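PDB 6DTU: maltose-binding protein MalE1 from Thermotoga maritima, which binds maltotetraose in the cleft between its two lobes and probably delivers malto-oligosaccharides to a membrane transporter. Local coordinates for residues R146-Y157 with I204-M214. Sequence-based numbering, arbitrary orientation. Where two conformers were deposited one is given.
Sequences RGFITSAAEFYY and ILDPSDNYQIM. With GLC (alpha-D-glucopyranose), chain C; GLC (alpha-D-glucopyranose), chain B; GLC (alpha-D-glucopyranose), chain D.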
ATOM      1  N   ARG A 146      -6.711  13.099  18.984  1.00 17.98           N
ATOM      2  CA  ARG A 146      -7.631  12.055  18.573  1.00 17.62           C
ATOM      3  C   ARG A 146      -7.124  10.730  19.119  1.00 19.36           C
ATOM      4  O   ARG A 146      -5.935  10.421  19.009  1.00 16.45           O
ATOM      5  CB  ARG A 146      -7.684  11.987  17.044  1.00 16.74           C
ATOM      6  CG  ARG A 146      -8.644  12.969  16.378  1.00 17.68           C
ATOM      7  CD  ARG A 146     -10.113  12.574  16.632  1.00 17.47           C
ATOM      8  NE  ARG A 146     -10.401  11.271  16.030  1.00 19.68           N
ATOM      9  CZ  ARG A 146     -10.753  11.079  14.764  1.00 20.57           C
ATOM     10  NH1 ARG A 146     -10.896  12.104  13.928  1.00 19.67           N
ATOM     11  NH2 ARG A 146     -10.973   9.846  14.327  1.00 17.88           N
ATOM     12  N   GLY A 147      -8.027   9.960  19.727  1.00 18.11           N
ATOM     13  CA  GLY A 147      -7.647   8.651  20.235  1.00 17.13           C
ATOM     14  C   GLY A 147      -7.275   7.668  19.140  1.00 17.73           C
ATOM     15  O   GLY A 147      -6.311   6.913  19.287  1.00 16.52           O
ATOM     16  N   PHE A 148      -8.017   7.675  18.029  1.00 17.04           N
ATOM     17  CA  PHE A 148      -7.792   6.721  16.948  1.00 15.95           C
ATOM     18  C   PHE A 148      -8.239   7.334  15.628  1.00 16.59           C
ATOM     19  O   PHE A 148      -9.299   7.962  15.560  1.00 17.30           O
ATOM     20  CB  PHE A 148      -8.562   5.419  17.200  1.00 15.54           C
ATOM     21  CG  PHE A 148      -8.434   4.417  16.092  1.00 16.34           C
ATOM     22  CD1 PHE A 148      -7.263   3.683  15.932  1.00 17.36           C
ATOM     23  CD2 PHE A 148      -9.467   4.253  15.174  1.00 17.19           C
ATOM     24  CE1 PHE A 148      -7.125   2.782  14.877  1.00 17.56           C
ATOM     25  CE2 PHE A 148      -9.347   3.345  14.123  1.00 19.12           C
ATOM     26  CZ  PHE A 148      -8.167   2.610  13.980  1.00 17.85           C
ATOM     27  N   ILE A 149      -7.419   7.161  14.587  1.00 14.31           N
ATOM     28  CA  ILE A 149      -7.762   7.585  13.232  1.00 15.32           C
ATOM     29  C   ILE A 149      -7.267   6.557  12.223  1.00 15.29           C
ATOM     30  O   ILE A 149      -6.125   6.094  12.292  1.00 15.24           O
ATOM     31  CB  ILE A 149      -7.184   8.966  12.845  1.00 14.45           C
ATOM     32  CG1 ILE A 149      -7.216   9.971  13.991  1.00 18.26           C
ATOM     33  CG2 ILE A 149      -7.948   9.540  11.645  1.00 15.38           C
ATOM     34  CD1 ILE A 149      -6.532  11.278  13.589  1.00 18.29           C
ATOM     35  N   THR A 150      -8.103   6.272  11.231  1.00 17.70           N
ATOM     36  CA  THR A 150      -7.626   5.724   9.970  1.00 12.21           C
ATOM     37  C   THR A 150      -8.500   6.302   8.868  1.00 15.64           C
ATOM     38  O   THR A 150      -9.406   7.102   9.130  1.00 14.48           O
ATOM     39  CB  THR A 150      -7.541   4.193   9.978  1.00 13.04           C
ATOM     40  OG1 THR A 150      -6.828   3.771   8.807  1.00 14.33           O
ATOM     41  CG2 THR A 150      -8.944   3.575   9.953  1.00 15.80           C
ATOM     42  N   SER A 151      -8.214   5.910   7.626  1.00 13.49           N
ATOM     43  CA  SER A 151      -9.001   6.399   6.498  1.00 14.74           C
ATOM     44  C   SER A 151     -10.296   5.591   6.454  1.00 17.23           C
ATOM     45  O   SER A 151     -10.368   4.519   5.852  1.00 15.76           O
ATOM     46  CB  SER A 151      -8.181   6.297   5.219  1.00 16.54           C
ATOM     47  OG  SER A 151      -8.809   7.055   4.198  1.00 16.60           O
ATOM     48  N   ALA A 152     -11.350   6.141   7.086  1.00 12.97           N
ATOM     49  CA  ALA A 152     -12.537   5.362   7.444  1.00 16.14           C
ATOM     50  C   ALA A 152     -13.319   4.850   6.241  1.00 17.35           C
ATOM     51  O   ALA A 152     -13.996   3.812   6.333  1.00 14.82           O
ATOM     52  CB  ALA A 152     -13.439   6.220   8.325  1.00 16.79           C
ATOM     53  N   ALA A 153     -13.258   5.550   5.114  1.00 15.11           N
ATOM     54  CA  ALA A 153     -14.086   5.228   3.957  1.00 14.92           C
ATOM     55  C   ALA A 153     -13.283   4.643   2.812  1.00 15.33           C
ATOM     56  O   ALA A 153     -13.806   4.504   1.700  1.00 17.79           O
ATOM     57  CB  ALA A 153     -14.835   6.477   3.493  1.00 16.40           C
ATOM     58  N   GLU A 154     -12.040   4.280   3.068  1.00 16.77           N
ATOM     59  CA  GLU A 154     -11.118   3.820   2.041  1.00 15.05           C
ATOM     60  C   GLU A 154     -10.912   2.320   2.224  1.00 14.44           C
ATOM     61  O   GLU A 154     -10.356   1.885   3.239  1.00 14.33           O
ATOM     62  CB  GLU A 154      -9.803   4.591   2.170  1.00 15.75           C
ATOM     63  CG  GLU A 154      -8.982   4.628   0.918  1.00 24.21           C
ATOM     64  CD  GLU A 154      -7.787   5.573   1.022  1.00 24.76           C
ATOM     65  OE1 GLU A 154      -7.752   6.455   1.923  1.00 21.32           O
ATOM     66  OE2 GLU A 154      -6.877   5.432   0.175  1.00 25.04           O
ATOM     67  N   PHE A 155     -11.338   1.542   1.230  1.00 13.91           N
ATOM     68  CA  PHE A 155     -11.343   0.081   1.344  1.00 12.54           C
ATOM     69  C   PHE A 155      -9.984  -0.484   1.746  1.00 14.88           C
ATOM     70  O   PHE A 155      -9.904  -1.428   2.545  1.00 16.14           O
ATOM     71  CB  PHE A 155     -11.796  -0.510   0.009  1.00 15.50           C
ATOM     72  CG  PHE A 155     -11.593  -2.004  -0.121  1.00 13.98           C
ATOM     73  CD1 PHE A 155     -12.087  -2.879   0.829  1.00 16.89           C
ATOM     74  CD2 PHE A 155     -10.973  -2.530  -1.242  1.00 14.45           C
ATOM     75  CE1 PHE A 155     -11.913  -4.239   0.698  1.00 16.57           C
ATOM     76  CE2 PHE A 155     -10.800  -3.898  -1.392  1.00 14.25           C
ATOM     77  CZ  PHE A 155     -11.276  -4.758  -0.421  1.00 14.01           C
ATOM     78  N   TYR A 156      -8.899   0.053   1.183  1.00 13.76           N
ATOM     79  CA  TYR A 156      -7.577  -0.478   1.492  1.00 11.64           C
ATOM     80  C   TYR A 156      -7.312  -0.506   3.004  1.00 12.56           C
ATOM     81  O   TYR A 156      -6.728  -1.468   3.527  1.00 14.78           O
ATOM     82  CB  TYR A 156      -6.519   0.326   0.742  1.00 11.82           C
ATOM     83  CG  TYR A 156      -5.101  -0.130   1.015  1.00 11.84           C
ATOM     84  CD1 TYR A 156      -4.480  -1.117   0.236  1.00 11.62           C
ATOM     85  CD2 TYR A 156      -4.374   0.416   2.072  1.00 13.53           C
ATOM     86  CE1 TYR A 156      -3.170  -1.545   0.511  1.00 12.80           C
ATOM     87  CE2 TYR A 156      -3.061  -0.003   2.333  1.00 12.53           C
ATOM     88  CZ  TYR A 156      -2.486  -0.984   1.550  1.00 13.56           C
ATOM     89  OH  TYR A 156      -1.217  -1.384   1.826  1.00 14.97           O
ATOM     90  N   TYR A 157      -7.780   0.514   3.725  1.00 14.34           N
ATOM     91  CA  TYR A 157      -7.536   0.609   5.162  1.00 15.54           C
ATOM     92  C   TYR A 157      -8.548  -0.153   6.013  1.00 15.71           C
ATOM     93  O   TYR A 157      -8.248  -0.475   7.173  1.00 15.67           O
ATOM     94  CB  TYR A 157      -7.467   2.089   5.580  1.00 14.78           C
ATOM     95  CG  TYR A 157      -6.271   2.749   4.950  1.00 15.03           C
ATOM     96  CD1 TYR A 157      -5.041   2.752   5.599  1.00 13.28           C
ATOM     97  CD2 TYR A 157      -6.346   3.318   3.681  1.00 15.39           C
ATOM     98  CE1 TYR A 157      -3.916   3.298   4.998  1.00 14.50           C
ATOM     99  CE2 TYR A 157      -5.243   3.873   3.095  1.00 13.68           C
ATOM    100  CZ  TYR A 157      -4.035   3.872   3.761  1.00 14.08           C
ATOM    101  OH  TYR A 157      -2.927   4.403   3.181  1.00 16.57           O
ATOM    102  N   ILE A 204     -15.384   6.956  17.777  1.00 22.41           N
ATOM    103  CA  ILE A 204     -13.939   6.737  17.678  0.73 19.93           C
ATOM    104  C   ILE A 204     -13.412   7.246  16.344  1.00 20.00           C
ATOM    105  O   ILE A 204     -12.268   7.707  16.239  1.00 18.66           O
ATOM    106  CB  ILE A 204     -13.658   5.228  17.832  0.73 21.02           C
ATOM    107  CG1 ILE A 204     -14.321   4.684  19.094  0.73 22.29           C
ATOM    108  CG2 ILE A 204     -12.156   4.925  17.819  0.73 22.71           C
ATOM    109  CD1 ILE A 204     -13.799   5.323  20.333  0.73 21.67           C
ATOM    110  N   LEU A 205     -14.214   7.086  15.290  1.00 19.44           N
ATOM    111  CA  LEU A 205     -13.905   7.598  13.969  1.00 16.77           C
ATOM    112  C   LEU A 205     -14.962   8.610  13.569  1.00 20.36           C
ATOM    113  O   LEU A 205     -16.142   8.489  13.929  1.00 21.35           O
ATOM    114  CB  LEU A 205     -13.884   6.487  12.922  1.00 15.47           C
ATOM    115  CG  LEU A 205     -12.720   5.514  13.018  1.00 15.15           C
ATOM    116  CD1 LEU A 205     -12.864   4.468  11.941  1.00 18.40           C
ATOM    117  CD2 LEU A 205     -11.367   6.236  12.941  1.00 16.32           C
ATOM    118  N   ASP A 206     -14.537   9.575  12.813  1.00 17.22           N
ATOM    119  CA  ASP A 206     -15.433  10.583  12.301  1.00 18.52           C
ATOM    120  C   ASP A 206     -15.684  10.330  10.824  1.00 19.80           C
ATOM    121  O   ASP A 206     -14.770   9.911  10.104  1.00 16.96           O
ATOM    122  CB  ASP A 206     -14.825  11.976  12.484  1.00 19.94           C
ATOM    123  CG  ASP A 206     -15.796  13.087  12.099  1.00 28.09           C
ATOM    124  OD1 ASP A 206     -16.627  13.475  12.953  1.00 30.42           O
ATOM    125  OD2 ASP A 206     -15.756  13.553  10.939  1.00 28.28           O
ATOM    126  N   PRO A 207     -16.906  10.576  10.349  1.00 19.69           N
ATOM    127  CA  PRO A 207     -17.243  10.303   8.946  1.00 20.25           C
ATOM    128  C   PRO A 207     -16.315  10.965   7.939  1.00 18.59           C
ATOM    129  O   PRO A 207     -16.181  10.478   6.818  1.00 23.13           O
ATOM    130  CB  PRO A 207     -18.672  10.852   8.825  1.00 20.88           C
ATOM    131  CG  PRO A 207     -19.229  10.780  10.210  1.00 24.09           C
ATOM    132  CD  PRO A 207     -18.078  10.984  11.146  1.00 21.28           C
ATOM    133  N   SER A 208     -15.652  12.050   8.319  1.00 19.88           N
ATOM    134  CA  SER A 208     -14.758  12.746   7.402  1.00 17.70           C
ATOM    135  C   SER A 208     -13.324  12.226   7.435  1.00 18.85           C
ATOM    136  O   SER A 208     -12.504  12.695   6.638  1.00 18.77           O
ATOM    137  CB  SER A 208     -14.728  14.240   7.725  1.00 20.04           C
ATOM    138  OG  SER A 208     -14.209  14.443   9.022  1.00 19.68           O
ATOM    139  N   ASP A 209     -13.008  11.268   8.307  1.00 14.34           N
ATOM    140  CA  ASP A 209     -11.630  10.801   8.447  1.00 15.47           C
ATOM    141  C   ASP A 209     -11.107  10.252   7.120  1.00 15.48           C
ATOM    142  O   ASP A 209     -11.788   9.467   6.453  1.00 17.55           O
ATOM    143  CB  ASP A 209     -11.530   9.707   9.516  1.00 12.08           C
ATOM    144  CG  ASP A 209     -11.622  10.244  10.930  1.00 17.29           C
ATOM    145  OD1 ASP A 209     -11.416  11.461  11.136  1.00 18.69           O
ATOM    146  OD2 ASP A 209     -11.856   9.422  11.842  1.00 15.43           O
ATOM    147  N   ASN A 210      -9.922  10.710   6.721  1.00 15.32           N
ATOM    148  CA  ASN A 210      -9.288  10.253   5.487  1.00 15.22           C
ATOM    149  C   ASN A 210      -7.786  10.088   5.724  1.00 14.82           C
ATOM    150  O   ASN A 210      -7.279  10.238   6.845  1.00 14.78           O
ATOM    151  CB  ASN A 210      -9.588  11.164   4.283  1.00 15.21           C
ATOM    152  CG  ASN A 210      -9.057  12.571   4.455  1.00 16.84           C
ATOM    153  OD1 ASN A 210      -8.207  12.831   5.302  1.00 17.01           O
ATOM    154  ND2 ASN A 210      -9.491  13.478   3.581  1.00 18.24           N
ATOM    155  N   TYR A 211      -7.056   9.791   4.649  1.00 12.93           N
ATOM    156  CA  TYR A 211      -5.627   9.558   4.806  1.00 12.50           C
ATOM    157  C   TYR A 211      -4.913  10.801   5.327  1.00 14.61           C
ATOM    158  O   TYR A 211      -4.094  10.723   6.250  1.00 13.67           O
ATOM    159  CB  TYR A 211      -5.006   9.058   3.487  1.00 14.29           C
ATOM    160  CG  TYR A 211      -3.557   8.689   3.729  1.00 13.50           C
ATOM    161  CD1 TYR A 211      -3.213   7.431   4.212  1.00 14.39           C
ATOM    162  CD2 TYR A 211      -2.552   9.624   3.582  1.00 13.71           C
ATOM    163  CE1 TYR A 211      -1.888   7.098   4.508  1.00 12.73           C
ATOM    164  CE2 TYR A 211      -1.235   9.313   3.912  1.00 13.99           C
ATOM    165  CZ  TYR A 211      -0.927   8.050   4.378  1.00 12.11           C
ATOM    166  OH  TYR A 211       0.369   7.754   4.689  1.00 14.59           O
ATOM    167  N   GLN A 212      -5.161  11.951   4.701  1.00 15.43           N
ATOM    168  CA  GLN A 212      -4.458  13.176   5.073  1.00 15.89           C
ATOM    169  C   GLN A 212      -4.692  13.548   6.534  1.00 14.81           C
ATOM    170  O   GLN A 212      -3.757  13.957   7.230  1.00 15.28           O
ATOM    171  CB  GLN A 212      -4.858  14.304   4.126  1.00 16.91           C
ATOM    172  CG  GLN A 212      -4.004  15.560   4.161  1.00 24.07           C
ATOM    173  CD  GLN A 212      -4.323  16.421   5.350  1.00 18.78           C
ATOM    174  OE1 GLN A 212      -5.483  16.546   5.760  1.00 20.87           O
ATOM    175  NE2 GLN A 212      -3.294  17.026   5.916  1.00 18.98           N
ATOM    176  N   ILE A 213      -5.938  13.433   7.013  1.00 16.54           N
ATOM    177  CA  ILE A 213      -6.215  13.733   8.417  1.00 13.40           C
ATOM    178  C   ILE A 213      -5.452  12.769   9.322  1.00 14.00           C
ATOM    179  O   ILE A 213      -4.814  13.177  10.295  1.00 14.32           O
ATOM    180  CB  ILE A 213      -7.730  13.706   8.698  1.00 17.01           C
ATOM    181  CG1 ILE A 213      -8.424  14.902   8.017  1.00 16.07           C
ATOM    182  CG2 ILE A 213      -7.981  13.660  10.216  1.00 16.14           C
ATOM    183  CD1 ILE A 213      -9.953  14.757   7.880  1.00 15.39           C
ATOM    184  N   MET A 214      -5.493  11.473   9.003  1.00 12.98           N
ATOM    185  CA  MET A 214      -4.787  10.502   9.831  1.00 14.64           C
ATOM    186  C   MET A 214      -3.293  10.797   9.873  1.00 14.21           C
ATOM    187  O   MET A 214      -2.677  10.860  10.949  1.00 14.19           O
ATOM    188  CB  MET A 214      -5.011   9.105   9.255  1.00 13.63           C
ATOM    189  CG  MET A 214      -4.015   8.102   9.839  1.00 13.82           C
ATOM    190  SD  MET A 214      -4.178   6.423   9.241  1.00 15.53           S
ATOM    191  CE  MET A 214      -3.892   6.627   7.465  1.00 14.60           C
TER
HETATM  192  C1  GLC C   2      -0.350   3.062   0.250  1.00 12.63           C
HETATM  193  C2  GLC C   2      -0.129   1.701  -0.304  1.00 12.95           C
HETATM  194  C3  GLC C   2      -0.847   1.520  -1.562  1.00 13.78           C
HETATM  195  C4  GLC C   2      -2.333   1.755  -1.388  1.00 10.93           C
HETATM  196  C5  GLC C   2      -2.625   3.155  -0.769  1.00 11.85           C
HETATM  197  C6  GLC C   2      -3.990   3.308  -0.357  1.00 13.17           C
HETATM  198  O2  GLC C   2       1.294   1.587  -0.597  1.00 14.30           O
HETATM  199  O3  GLC C   2      -0.711   0.129  -2.039  1.00 12.94           O
HETATM  200  O4  GLC C   2      -2.997   1.748  -2.700  1.00 15.28           O
HETATM  201  O5  GLC C   2      -1.782   3.246   0.496  1.00 14.15           O
HETATM  202  O6  GLC C   2      -4.234   4.683  -0.107  1.00 17.84           O
HETATM  203  C1  GLC B   1       2.634   7.319  -0.354  1.00 18.36           C
HETATM  204  C2  GLC B   1       3.199   5.959  -0.467  1.00 12.38           C
HETATM  205  C3  GLC B   1       2.218   4.994  -0.993  1.00 14.23           C
HETATM  206  C4  GLC B   1       0.990   4.961  -0.151  1.00 12.37           C
HETATM  207  C5  GLC B   1       0.324   6.363  -0.121  1.00 13.32           C
HETATM  208  C6  GLC B   1      -0.722   6.476   0.800  1.00 17.14           C
HETATM  209  O1  GLC B   1       2.340   7.819  -1.619  1.00 21.14           O
HETATM  210  O2  GLC B   1       4.360   6.053  -1.355  1.00 15.09           O
HETATM  211  O3  GLC B   1       2.885   3.679  -1.001  1.00 13.99           O
HETATM  212  O4  GLC B   1       0.043   4.006  -0.702  1.00 13.10           O
HETATM  213  O5  GLC B   1       1.409   7.305   0.423  1.00 15.94           O
HETATM  214  O6  GLC B   1      -1.344   7.754   0.633  1.00 20.13           O
HETATM  215  C1  GLC D   3      -3.798   0.647  -2.995  1.00 13.65           C
HETATM  216  C2  GLC D   3      -3.532   0.214  -4.382  1.00 12.84           C
HETATM  217  C3  GLC D   3      -3.890   1.278  -5.373  1.00 13.47           C
HETATM  218  C4  GLC D   3      -5.316   1.658  -5.286  1.00 14.09           C
HETATM  219  C5  GLC D   3      -5.664   2.143  -3.857  1.00 14.09           C
HETATM  220  C6  GLC D   3      -7.041   2.362  -3.691  1.00 12.87           C
HETATM  221  O2  GLC D   3      -2.113  -0.080  -4.513  1.00 14.74           O
HETATM  222  O3  GLC D   3      -3.599   0.801  -6.725  1.00 14.87           O
HETATM  223  O4  GLC D   3      -5.541   2.752  -6.219  1.00 14.08           O
HETATM  224  O5  GLC D   3      -5.218   1.033  -2.853  1.00 13.14           O
HETATM  225  O6  GLC D   3      -7.255   2.849  -2.383  1.00 17.47           O
HETATM  226  O   HOH W   1     -10.607   9.091  18.065  1.00 18.34           O
HETATM  227  O   HOH W   2     -11.557   7.791   4.105  1.00 16.02           O
HETATM  228  O   HOH W   3      -8.091   9.563   1.821  1.00 20.15           O
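Y157 and Y211 meet at the wall of the maltotetraose site, a worked example of a sugar pocket lined by helix starts: each belongs to the first turn of its helix. Y157 OH comes within 3.2 Å of Y211 CE1, the two ring planes tilted by 46°, while O6 of the chain B glucose sits over a face of Y211. E154, N-cap residue of its helix, accepts from O6 of the chain C glucose at OE2 (2.8 Å). Its other oxygen, OE1, takes a bond from S151 OG through the anti lone pair, and the bonds at OE1 and OE2 together hold the carboxylate's rotation; a water links OE1 to Y211 N. A second water joins S151 OG and A153 N to D209 O.

Farther from the sugar, R146 grips D209 end-on, NH1 to OD1 at 2.9 Å and NH2 to OD2 at 2.7 Å, the flat groups nearly coplanar. D206 N meets OD2 from above the carboxylate plane at 2.9 Å, and NH2 also bonds I204 O. Bends at chi2 and chi3 (-71° and -63°) fold the arginine back so that I149 CG1 covers one guanidinium face. Beside the salt bridge L205 CD2 packs 3.5 Å from F148 CD2; between the two polar ends M214 lays SD 3.6 Å from T150 CA.

Strand 146-149 is an edge of the four-stranded sheet, bonded to strand 223-228; helix 127-140 covers F148 and I204, and helix 341-352 packs against A153 and E154.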